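Local coordinates for ORF59 (PDB 3HSL), which acts as the polymerase accessory subunit in lytic viral DNA replication, raising the processivity of the viral DNA polymerase, probably as a sliding clamp, at residues A[250-254]-A[255-259]; A[14-18]-A[19-23]; A[208-212]-A[213-217]. All coordinates share one frame; numbering follows the deposited sequence.

In the fold
Contacts 1 and 3 are neighbours on the same side of the chain's centre, their own centres about 13 Å apart. They touch through apolar side chains: L254 CD2 lies 3.6 Å from L211 CD1, and L257 CD2 lies 4.2 Å from F209 CD1. Helix 175-186 packs against both, and strand 195-201 runs between strand 206-211 of contact 3 and strand 248-253 of contact 1. Contact 2 sits on the opposite side of the centre, about 33 Å from contact 1 and 44 Å from contact 3, centre to centre. Contacts 1 and 2 nonetheless resemble each other, each being a strand that runs into a capped helix.

Contact 1: A[250-254]-A[255-259]; sequences SRVSL and ESLIA
Strand 250-253 turns sharply into the helix that begins at L254, the axes of 250-253 and 255-259 lying at 81° to each other. Two backbone bonds close the first turn. L257 N donates to S253 O at 2.9 Å. One residue on, I258 N donates to L254 O at 3.0 Å, a nearly straight bond. S253 stands at the N-cap. Its OG is anti to the backbone N (chi1 169°), which swings the hydroxyl over the start of the helix, where it accepts a weak, long but nearly straight bond from S256 N at 3.5 Å. The stronger partner of this OG is D193, through OD2, and T59 OG1 also bonds to it; D193 OD1 takes the N-H of E255, so the aspartate carboxylate joins in capping the first turn. S256 folds back toward the cap: its OG lies 3.7 Å from S253 CB, while the hydroxyl itself is bonded to V57 O and A60 N, tying the helix start to a loop. On the apolar side, L254 and I258 are one helical turn apart and their side chains lie at a slant to each other, CD1 of L254 meeting CD1 of I258 at 3.9 Å. Before the bend, V252 CG2 lies 4.4 Å from L257 CB, a loose apolar contact. L185 of helix 175-186 touches L254, L257 and I258, and L302 of strand 296-302 touches V252, S256 and L257, so the polar cap is set beside a buried apolar layer. S253 is thus a serine N-cap, a common helix start, which in this DNA-clamp-family protein joins strand 248-253 to helix 254-263.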
ATOM      1  N   SER A 250      -4.932   4.817 -37.630  1.00 18.27           N
ATOM      2  CA  SER A 250      -4.171   5.225 -36.468  1.00 18.82           C
ATOM      3  C   SER A 250      -3.203   4.131 -36.149  1.00 19.13           C
ATOM      4  O   SER A 250      -3.500   2.969 -36.360  1.00 18.87           O
ATOM      5  CB  SER A 250      -5.067   5.429 -35.259  1.00 18.92           C
ATOM      6  OG  SER A 250      -5.975   6.490 -35.481  1.00 21.59           O
ATOM      7  N   ARG A 251      -2.038   4.508 -35.645  1.00 19.90           N
ATOM      8  CA  ARG A 251      -1.048   3.532 -35.224  1.00 20.52           C
ATOM      9  C   ARG A 251      -0.613   3.894 -33.808  1.00 20.61           C
ATOM     10  O   ARG A 251       0.243   4.751 -33.574  1.00 21.31           O
ATOM     11  CB  ARG A 251       0.093   3.305 -36.227  1.00 20.75           C
ATOM     12  CG  ARG A 251       0.821   4.486 -36.761  1.00 22.39           C
ATOM     13  CD  ARG A 251       1.994   3.998 -37.629  1.00 24.80           C
ATOM     14  NE  ARG A 251       1.564   3.081 -38.685  1.00 26.88           N
ATOM     15  CZ  ARG A 251       1.223   3.446 -39.922  1.00 29.07           C
ATOM     16  NH1 ARG A 251       1.256   4.724 -40.284  1.00 29.68           N
ATOM     17  NH2 ARG A 251       0.846   2.531 -40.807  1.00 29.88           N
ATOM     18  N   VAL A 252      -1.238   3.208 -32.870  1.00 19.95           N
ATOM     19  CA  VAL A 252      -1.027   3.440 -31.463  1.00 20.06           C
ATOM     20  C   VAL A 252      -0.257   2.326 -30.774  1.00 20.28           C
ATOM     21  O   VAL A 252       0.000   1.263 -31.371  1.00 20.32           O
ATOM     22  CB  VAL A 252      -2.395   3.559 -30.776  1.00 20.01           C
ATOM     23  CG1 VAL A 252      -3.236   4.618 -31.477  1.00 20.15           C
ATOM     24  CG2 VAL A 252      -3.110   2.239 -30.830  1.00 18.63           C
ATOM     25  N   SER A 253       0.107   2.579 -29.515  1.00 20.16           N
ATOM     26  CA  SER A 253       0.831   1.602 -28.717  1.00 20.45           C
ATOM     27  C   SER A 253      -0.068   0.477 -28.260  1.00 20.92           C
ATOM     28  O   SER A 253      -1.149   0.727 -27.713  1.00 20.54           O
ATOM     29  CB  SER A 253       1.404   2.250 -27.479  1.00 20.53           C
ATOM     30  OG  SER A 253       1.875   1.241 -26.611  1.00 21.06           O
ATOM     31  N   LEU A 254       0.387  -0.757 -28.486  1.00 21.47           N
ATOM     32  CA  LEU A 254      -0.348  -1.954 -28.091  1.00 22.21           C
ATOM     33  C   LEU A 254      -0.598  -2.014 -26.595  1.00 23.66           C
ATOM     34  O   LEU A 254      -1.719  -2.316 -26.198  1.00 24.28           O
ATOM     35  CB  LEU A 254       0.363  -3.224 -28.538  1.00 22.12           C
ATOM     36  CG  LEU A 254      -0.342  -4.556 -28.230  1.00 22.06           C
ATOM     37  CD1 LEU A 254      -1.742  -4.651 -28.849  1.00 22.03           C
ATOM     38  CD2 LEU A 254       0.509  -5.730 -28.663  1.00 20.74           C
ATOM     39  N   GLU A 255       0.424  -1.735 -25.770  1.00 24.68           N
ATOM     40  CA  GLU A 255       0.250  -1.737 -24.308  1.00 25.51           C
ATOM     41  C   GLU A 255      -0.835  -0.752 -23.935  1.00 25.39           C
ATOM     42  O   GLU A 255      -1.738  -1.075 -23.152  1.00 26.15           O
ATOM     43  CB  GLU A 255       1.500  -1.310 -23.543  1.00 26.43           C
ATOM     44  CG  GLU A 255       2.731  -2.218 -23.607  1.00 28.93           C
ATOM     45  CD  GLU A 255       3.870  -1.690 -22.717  1.00 30.56           C
ATOM     46  OE1 GLU A 255       3.589  -0.841 -21.814  1.00 28.95           O
ATOM     47  OE2 GLU A 255       5.032  -2.133 -22.934  1.00 31.36           O
ATOM     48  N   SER A 256      -0.742   0.451 -24.497  1.00 24.55           N
ATOM     49  CA  SER A 256      -1.731   1.477 -24.214  1.00 24.14           C
ATOM     50  C   SER A 256      -3.129   1.028 -24.621  1.00 23.71           C
ATOM     51  O   SER A 256      -4.088   1.298 -23.917  1.00 24.02           O
ATOM     52  CB  SER A 256      -1.367   2.799 -24.883  1.00 24.10           C
ATOM     53  OG  SER A 256      -0.174   3.329 -24.324  1.00 24.69           O
ATOM     54  N   LEU A 257      -3.241   0.340 -25.752  1.00 23.01           N
ATOM     55  CA  LEU A 257      -4.538  -0.100 -26.233  1.00 22.27           C
ATOM     56  C   LEU A 257      -5.171  -1.120 -25.298  1.00 21.85           C
ATOM     57  O   LEU A 257      -6.327  -0.968 -24.934  1.00 21.61           O
ATOM     58  CB  LEU A 257      -4.450  -0.603 -27.679  1.00 22.26           C
ATOM     59  CG  LEU A 257      -5.734  -1.065 -28.391  1.00 22.31           C
ATOM     60  CD1 LEU A 257      -6.849  -0.023 -28.344  1.00 22.88           C
ATOM     61  CD2 LEU A 257      -5.445  -1.438 -29.825  1.00 21.39           C
ATOM     62  N   ILE A 258      -4.411  -2.147 -24.920  1.00 21.70           N
ATOM     63  CA  ILE A 258      -4.876  -3.189 -24.009  1.00 21.69           C
ATOM     64  C   ILE A 258      -5.406  -2.519 -22.723  1.00 21.48           C
ATOM     65  O   ILE A 258      -6.577  -2.634 -22.379  1.00 21.36           O
ATOM     66  CB  ILE A 258      -3.718  -4.146 -23.594  1.00 22.03           C
ATOM     67  CG1 ILE A 258      -2.944  -4.735 -24.800  1.00 23.22           C
ATOM     68  CG2 ILE A 258      -4.233  -5.259 -22.661  1.00 21.68           C
ATOM     69  CD1 ILE A 258      -3.673  -5.780 -25.633  1.00 23.09           C
ATOM     70  N   ALA A 259      -4.525  -1.817 -22.020  1.00 21.27           N
ATOM     71  CA  ALA A 259      -4.881  -1.134 -20.787  1.00 21.08           C
ATOM     72  C   ALA A 259      -6.072  -0.191 -20.997  1.00 21.14           C
ATOM     73  O   ALA A 259      -6.996  -0.142 -20.184  1.00 20.75           O
ATOM     74  CB  ALA A 259      -3.688  -0.369 -20.277  1.00 20.84           C
TER

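Contact 2: A[14-18]-A[19-23]; sequences VRVDV and TLLSK
D17 and L20 meet because the aspartate CG is anti to the backbone N (chi1 -176°), a torsion that carries the carboxylate forward beside the first helical turn. There OD1 accepts from L20 N at 3.0 Å, the N-H coming from above the carboxylate plane, 57° out of it. The same carboxylate lies across L20 CB, with CG 3.5 Å from it. D17 O serves the backbone as well, taking L21 N at 3.1 Å and a weak second bond from L20 N. One residue on, V18 O is gripped twice, by S22 N (2.9 Å) and by S22 OG (2.8 Å), the two donors arriving from opposite faces of the carbonyl plane. The serine hydroxyl is thus folded back on its own helix. On the apolar side, V16 CG1 and L21 CD1 touch at 3.6 Å, their side chains crossing at about a right angle. A111 and I113 of strand 108-116 pack on V16, while A70 and F104 touch L21. D17 is also the centre of an inverse gamma turn. Together these features make an aspartate N-cap, the junction at which strand 12-16 leaves its antiparallel sheet and becomes helix 18-35.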
ATOM      1  N   VAL A  14     -11.591  23.895  -0.850  1.00 24.75           N
ATOM      2  CA  VAL A  14     -12.797  23.241  -1.304  1.00 24.04           C
ATOM      3  C   VAL A  14     -13.142  22.051  -0.399  1.00 23.52           C
ATOM      4  O   VAL A  14     -12.246  21.349   0.085  1.00 23.50           O
ATOM      5  CB  VAL A  14     -12.615  22.781  -2.778  1.00 24.23           C
ATOM      6  CG1 VAL A  14     -11.560  21.667  -2.888  1.00 23.79           C
ATOM      7  CG2 VAL A  14     -13.911  22.315  -3.365  1.00 24.64           C
ATOM      8  N   ARG A  15     -14.436  21.841  -0.171  1.00 23.02           N
ATOM      9  CA  ARG A  15     -14.928  20.726   0.613  1.00 23.27           C
ATOM     10  C   ARG A  15     -15.283  19.646  -0.402  1.00 23.05           C
ATOM     11  O   ARG A  15     -15.952  19.924  -1.409  1.00 23.06           O
ATOM     12  CB  ARG A  15     -16.162  21.104   1.427  1.00 24.02           C
ATOM     13  CG  ARG A  15     -16.869  19.896   2.063  1.00 27.47           C
ATOM     14  CD  ARG A  15     -18.233  20.273   2.655  1.00 32.45           C
ATOM     15  NE  ARG A  15     -19.073  19.104   2.967  1.00 35.13           N
ATOM     16  CZ  ARG A  15     -19.874  18.481   2.090  1.00 36.05           C
ATOM     17  NH1 ARG A  15     -19.963  18.894   0.825  1.00 35.63           N
ATOM     18  NH2 ARG A  15     -20.594  17.432   2.477  1.00 36.54           N
ATOM     19  N   VAL A  16     -14.835  18.420  -0.132  1.00 22.73           N
ATOM     20  CA  VAL A  16     -15.061  17.261  -1.013  1.00 22.45           C
ATOM     21  C   VAL A  16     -16.351  16.488  -0.684  1.00 22.00           C
ATOM     22  O   VAL A  16     -16.545  16.069   0.454  1.00 22.13           O
ATOM     23  CB  VAL A  16     -13.838  16.317  -0.931  1.00 22.70           C
ATOM     24  CG1 VAL A  16     -14.009  15.094  -1.830  1.00 22.18           C
ATOM     25  CG2 VAL A  16     -12.565  17.088  -1.295  1.00 22.69           C
ATOM     26  N   ASP A  17     -17.227  16.300  -1.672  1.00 21.45           N
ATOM     27  CA  ASP A  17     -18.483  15.569  -1.446  1.00 21.08           C
ATOM     28  C   ASP A  17     -18.172  14.066  -1.404  1.00 20.84           C
ATOM     29  O   ASP A  17     -18.332  13.345  -2.409  1.00 21.01           O
ATOM     30  CB  ASP A  17     -19.502  15.901  -2.539  1.00 21.05           C
ATOM     31  CG  ASP A  17     -20.856  15.242  -2.303  1.00 22.10           C
ATOM     32  OD1 ASP A  17     -20.937  14.245  -1.550  1.00 22.70           O
ATOM     33  OD2 ASP A  17     -21.854  15.725  -2.879  1.00 22.28           O
ATOM     34  N   VAL A  18     -17.728  13.597  -0.238  1.00 19.93           N
ATOM     35  CA  VAL A  18     -17.342  12.191  -0.076  1.00 18.98           C
ATOM     36  C   VAL A  18     -18.465  11.198  -0.298  1.00 18.93           C
ATOM     37  O   VAL A  18     -18.217  10.061  -0.697  1.00 18.40           O
ATOM     38  CB  VAL A  18     -16.610  11.929   1.241  1.00 18.58           C
ATOM     39  CG1 VAL A  18     -15.299  12.716   1.256  1.00 17.72           C
ATOM     40  CG2 VAL A  18     -17.477  12.285   2.422  1.00 17.77           C
ATOM     41  N   THR A  19     -19.692  11.648  -0.039  1.00 19.25           N
ATOM     42  CA  THR A  19     -20.894  10.836  -0.213  1.00 19.59           C
ATOM     43  C   THR A  19     -21.069  10.497  -1.694  1.00 19.82           C
ATOM     44  O   THR A  19     -21.500   9.397  -2.048  1.00 19.60           O
ATOM     45  CB  THR A  19     -22.132  11.597   0.293  1.00 19.70           C
ATOM     46  OG1 THR A  19     -21.924  12.009   1.655  1.00 19.97           O
ATOM     47  CG2 THR A  19     -23.380  10.731   0.199  1.00 19.66           C
ATOM     48  N   LEU A  20     -20.729  11.464  -2.544  1.00 20.12           N
ATOM     49  CA  LEU A  20     -20.814  11.318  -3.977  1.00 20.68           C
ATOM     50  C   LEU A  20     -19.684  10.436  -4.448  1.00 20.87           C
ATOM     51  O   LEU A  20     -19.867   9.598  -5.333  1.00 21.30           O
ATOM     52  CB  LEU A  20     -20.728  12.686  -4.659  1.00 21.48           C
ATOM     53  CG  LEU A  20     -20.507  12.762  -6.181  1.00 22.92           C
ATOM     54  CD1 LEU A  20     -21.547  11.970  -6.974  1.00 24.70           C
ATOM     55  CD2 LEU A  20     -20.511  14.209  -6.609  1.00 23.80           C
ATOM     56  N   LEU A  21     -18.507  10.619  -3.860  1.00 20.37           N
ATOM     57  CA  LEU A  21     -17.388   9.800  -4.253  1.00 20.19           C
ATOM     58  C   LEU A  21     -17.604   8.333  -3.881  1.00 21.26           C
ATOM     59  O   LEU A  21     -17.102   7.443  -4.560  1.00 21.90           O
ATOM     60  CB  LEU A  21     -16.080  10.341  -3.700  1.00 19.73           C
ATOM     61  CG  LEU A  21     -15.683  11.758  -4.144  1.00 18.09           C
ATOM     62  CD1 LEU A  21     -14.294  12.014  -3.623  1.00 16.96           C
ATOM     63  CD2 LEU A  21     -15.697  11.940  -5.660  1.00 14.86           C
ATOM     64  N   SER A  22     -18.352   8.082  -2.807  1.00 21.89           N
ATOM     65  CA  SER A  22     -18.644   6.716  -2.377  1.00 22.23           C
ATOM     66  C   SER A  22     -19.440   6.006  -3.429  1.00 22.41           C
ATOM     67  O   SER A  22     -19.133   4.867  -3.767  1.00 22.26           O
ATOM     68  CB  SER A  22     -19.454   6.685  -1.090  1.00 21.91           C
ATOM     69  OG  SER A  22     -18.739   7.357  -0.088  1.00 23.69           O
ATOM     70  N   LYS A  23     -20.460   6.687  -3.941  1.00 22.91           N
ATOM     71  CA  LYS A  23     -21.323   6.107  -4.953  1.00 23.69           C
ATOM     72  C   LYS A  23     -20.528   5.806  -6.217  1.00 24.28           C
ATOM     73  O   LYS A  23     -20.932   4.981  -7.020  1.00 24.30           O
ATOM     74  CB  LYS A  23     -22.502   7.033  -5.254  1.00 23.72           C
TER

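Contact 3: A[208-212]-A[213-217]; sequences TFSLG and GVSKI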
ATOM      1  N   THR A 208     -10.194  -2.534 -38.823  1.00 15.08           N
ATOM      2  CA  THR A 208      -9.274  -3.653 -38.712  1.00 14.70           C
ATOM      3  C   THR A 208      -8.092  -3.331 -37.791  1.00 14.50           C
ATOM      4  O   THR A 208      -7.552  -2.229 -37.810  1.00 14.03           O
ATOM      5  CB  THR A 208      -8.794  -4.163 -40.106  1.00 14.29           C
ATOM      6  OG1 THR A 208      -7.510  -3.656 -40.448  1.00 14.70           O
ATOM      7  CG2 THR A 208      -9.806  -3.864 -41.187  1.00 14.11           C
ATOM      8  N   PHE A 209      -7.708  -4.316 -36.984  1.00 14.63           N
ATOM      9  CA  PHE A 209      -6.586  -4.178 -36.055  1.00 14.46           C
ATOM     10  C   PHE A 209      -5.451  -4.952 -36.694  1.00 14.74           C
ATOM     11  O   PHE A 209      -5.569  -6.145 -36.940  1.00 14.91           O
ATOM     12  CB  PHE A 209      -6.976  -4.662 -34.656  1.00 14.01           C
ATOM     13  CG  PHE A 209      -8.062  -3.821 -34.008  1.00 13.75           C
ATOM     14  CD1 PHE A 209      -7.736  -2.823 -33.077  1.00 14.33           C
ATOM     15  CD2 PHE A 209      -9.408  -4.017 -34.325  1.00 14.35           C
ATOM     16  CE1 PHE A 209      -8.736  -2.029 -32.466  1.00 13.63           C
ATOM     17  CE2 PHE A 209     -10.422  -3.234 -33.725  1.00 14.80           C
ATOM     18  CZ  PHE A 209     -10.082  -2.236 -32.791  1.00 14.30           C
ATOM     19  N   SER A 210      -4.358  -4.255 -36.964  1.00 15.57           N
ATOM     20  CA  SER A 210      -3.202  -4.836 -37.636  1.00 17.08           C
ATOM     21  C   SER A 210      -1.929  -4.690 -36.843  1.00 18.01           C
ATOM     22  O   SER A 210      -1.540  -3.586 -36.426  1.00 17.81           O
ATOM     23  CB  SER A 210      -3.024  -4.208 -39.026  1.00 17.14           C
ATOM     24  OG  SER A 210      -1.862  -4.719 -39.652  1.00 16.85           O
ATOM     25  N   LEU A 211      -1.271  -5.820 -36.645  1.00 19.37           N
ATOM     26  CA  LEU A 211      -0.080  -5.819 -35.837  1.00 21.10           C
ATOM     27  C   LEU A 211       0.878  -6.921 -36.293  1.00 21.74           C
ATOM     28  O   LEU A 211       0.452  -8.029 -36.636  1.00 21.71           O
ATOM     29  CB  LEU A 211      -0.556  -6.048 -34.405  1.00 21.55           C
ATOM     30  CG  LEU A 211       0.247  -5.747 -33.159  1.00 22.95           C
ATOM     31  CD1 LEU A 211      -0.647  -6.173 -32.029  1.00 24.85           C
ATOM     32  CD2 LEU A 211       1.540  -6.507 -33.110  1.00 24.35           C
ATOM     33  N   GLY A 212       2.173  -6.621 -36.295  1.00 22.56           N
ATOM     34  CA  GLY A 212       3.155  -7.596 -36.745  1.00 23.27           C
ATOM     35  C   GLY A 212       2.645  -7.966 -38.116  1.00 23.95           C
ATOM     36  O   GLY A 212       2.526  -7.094 -38.988  1.00 24.51           O
ATOM     37  N   GLY A 213       2.336  -9.246 -38.311  1.00 24.08           N
ATOM     38  CA  GLY A 213       1.815  -9.731 -39.595  1.00 23.61           C
ATOM     39  C   GLY A 213       0.442 -10.386 -39.510  1.00 23.53           C
ATOM     40  O   GLY A 213       0.112 -11.221 -40.340  1.00 23.64           O
ATOM     41  N   VAL A 214      -0.360 -10.013 -38.513  1.00 23.44           N
ATOM     42  CA  VAL A 214      -1.707 -10.575 -38.325  1.00 23.50           C
ATOM     43  C   VAL A 214      -2.748  -9.479 -38.156  1.00 23.65           C
ATOM     44  O   VAL A 214      -2.441  -8.405 -37.650  1.00 23.80           O
ATOM     45  CB  VAL A 214      -1.787 -11.542 -37.108  1.00 23.68           C
ATOM     46  CG1 VAL A 214      -1.082 -12.862 -37.405  1.00 23.50           C
ATOM     47  CG2 VAL A 214      -1.259 -10.879 -35.821  1.00 22.90           C
ATOM     48  N   SER A 215      -3.978  -9.743 -38.576  1.00 23.89           N
ATOM     49  CA  SER A 215      -5.017  -8.731 -38.475  1.00 24.62           C
ATOM     50  C   SER A 215      -6.321  -9.237 -37.917  1.00 25.17           C
ATOM     51  O   SER A 215      -6.608 -10.440 -37.969  1.00 25.58           O
ATOM     52  CB  SER A 215      -5.356  -8.225 -39.875  1.00 24.73           C
ATOM     53  OG  SER A 215      -4.209  -7.756 -40.550  1.00 26.92           O
ATOM     54  N   LYS A 216      -7.120  -8.323 -37.376  1.00 25.10           N
ATOM     55  CA  LYS A 216      -8.432  -8.724 -36.927  1.00 25.27           C
ATOM     56  C   LYS A 216      -9.410  -7.787 -37.619  1.00 24.90           C
ATOM     57  O   LYS A 216      -9.268  -6.565 -37.557  1.00 24.90           O
ATOM     58  CB  LYS A 216      -8.621  -8.703 -35.419  1.00 25.63           C
ATOM     59  CG  LYS A 216      -9.868  -9.491 -35.046  1.00 27.07           C
ATOM     60  CD  LYS A 216     -10.138  -9.538 -33.565  1.00 29.72           C
ATOM     61  CE  LYS A 216     -11.129 -10.672 -33.205  1.00 31.09           C
ATOM     62  NZ  LYS A 216     -12.469 -10.647 -33.881  1.00 32.69           N
ATOM     63  N   ILE A 217     -10.394  -8.381 -38.275  1.00 24.41           N
ATOM     64  CA  ILE A 217     -11.420  -7.656 -39.003  1.00 24.34           C
ATOM     65  C   ILE A 217     -12.752  -7.654 -38.241  1.00 24.00           C
ATOM     66  O   ILE A 217     -13.223  -8.699 -37.800  1.00 24.48           O
ATOM     67  CB  ILE A 217     -11.711  -8.353 -40.367  1.00 24.54           C
ATOM     68  CG1 ILE A 217     -10.428  -8.668 -41.156  1.00 25.47           C
ATOM     69  CG2 ILE A 217     -12.709  -7.556 -41.195  1.00 23.93           C
ATOM     70  CD1 ILE A 217      -9.655  -7.455 -41.629  1.00 26.47           C
TER
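I217 reaches T208 across the hairpin by its long branch: from CB, CG1 runs anti to the carbonyl carbon (chi1 -49°), and CD1 then bends back to meet T208 CG2 at 3.6 Å and T208 CB at 3.7 Å. T208 and I217 are a non-hydrogen-bonded antiparallel pair; their side chains lie alongside each other and point the same way. S210 and S215 form the next such pair on this face, their OG atoms 3.9 Å apart. Between them, F209 and K216 exchange backbone bonds, F209 N to K216 O at 2.8 Å and K216 N to F209 O at 2.7 Å. F209, L211, V214 and K216 share the other face, where L181 of helix 175-186 touches F209 and W184 touches V214 and K216. Toward the tip, L211 N bonds to V214 O, and V214 N returns to L211 O at 2.8 Å, closing a type II' turn through G212 and G213. G212 has positive phi (54°), which favours glycine. The chemistry implies a hairpin whose backbone bonds set its register: F209 and L211 are buried, V214 and K216 beside them more exposed, and the face of T208, S210, S215 and I217 mixes hydroxyls with an apolar contact.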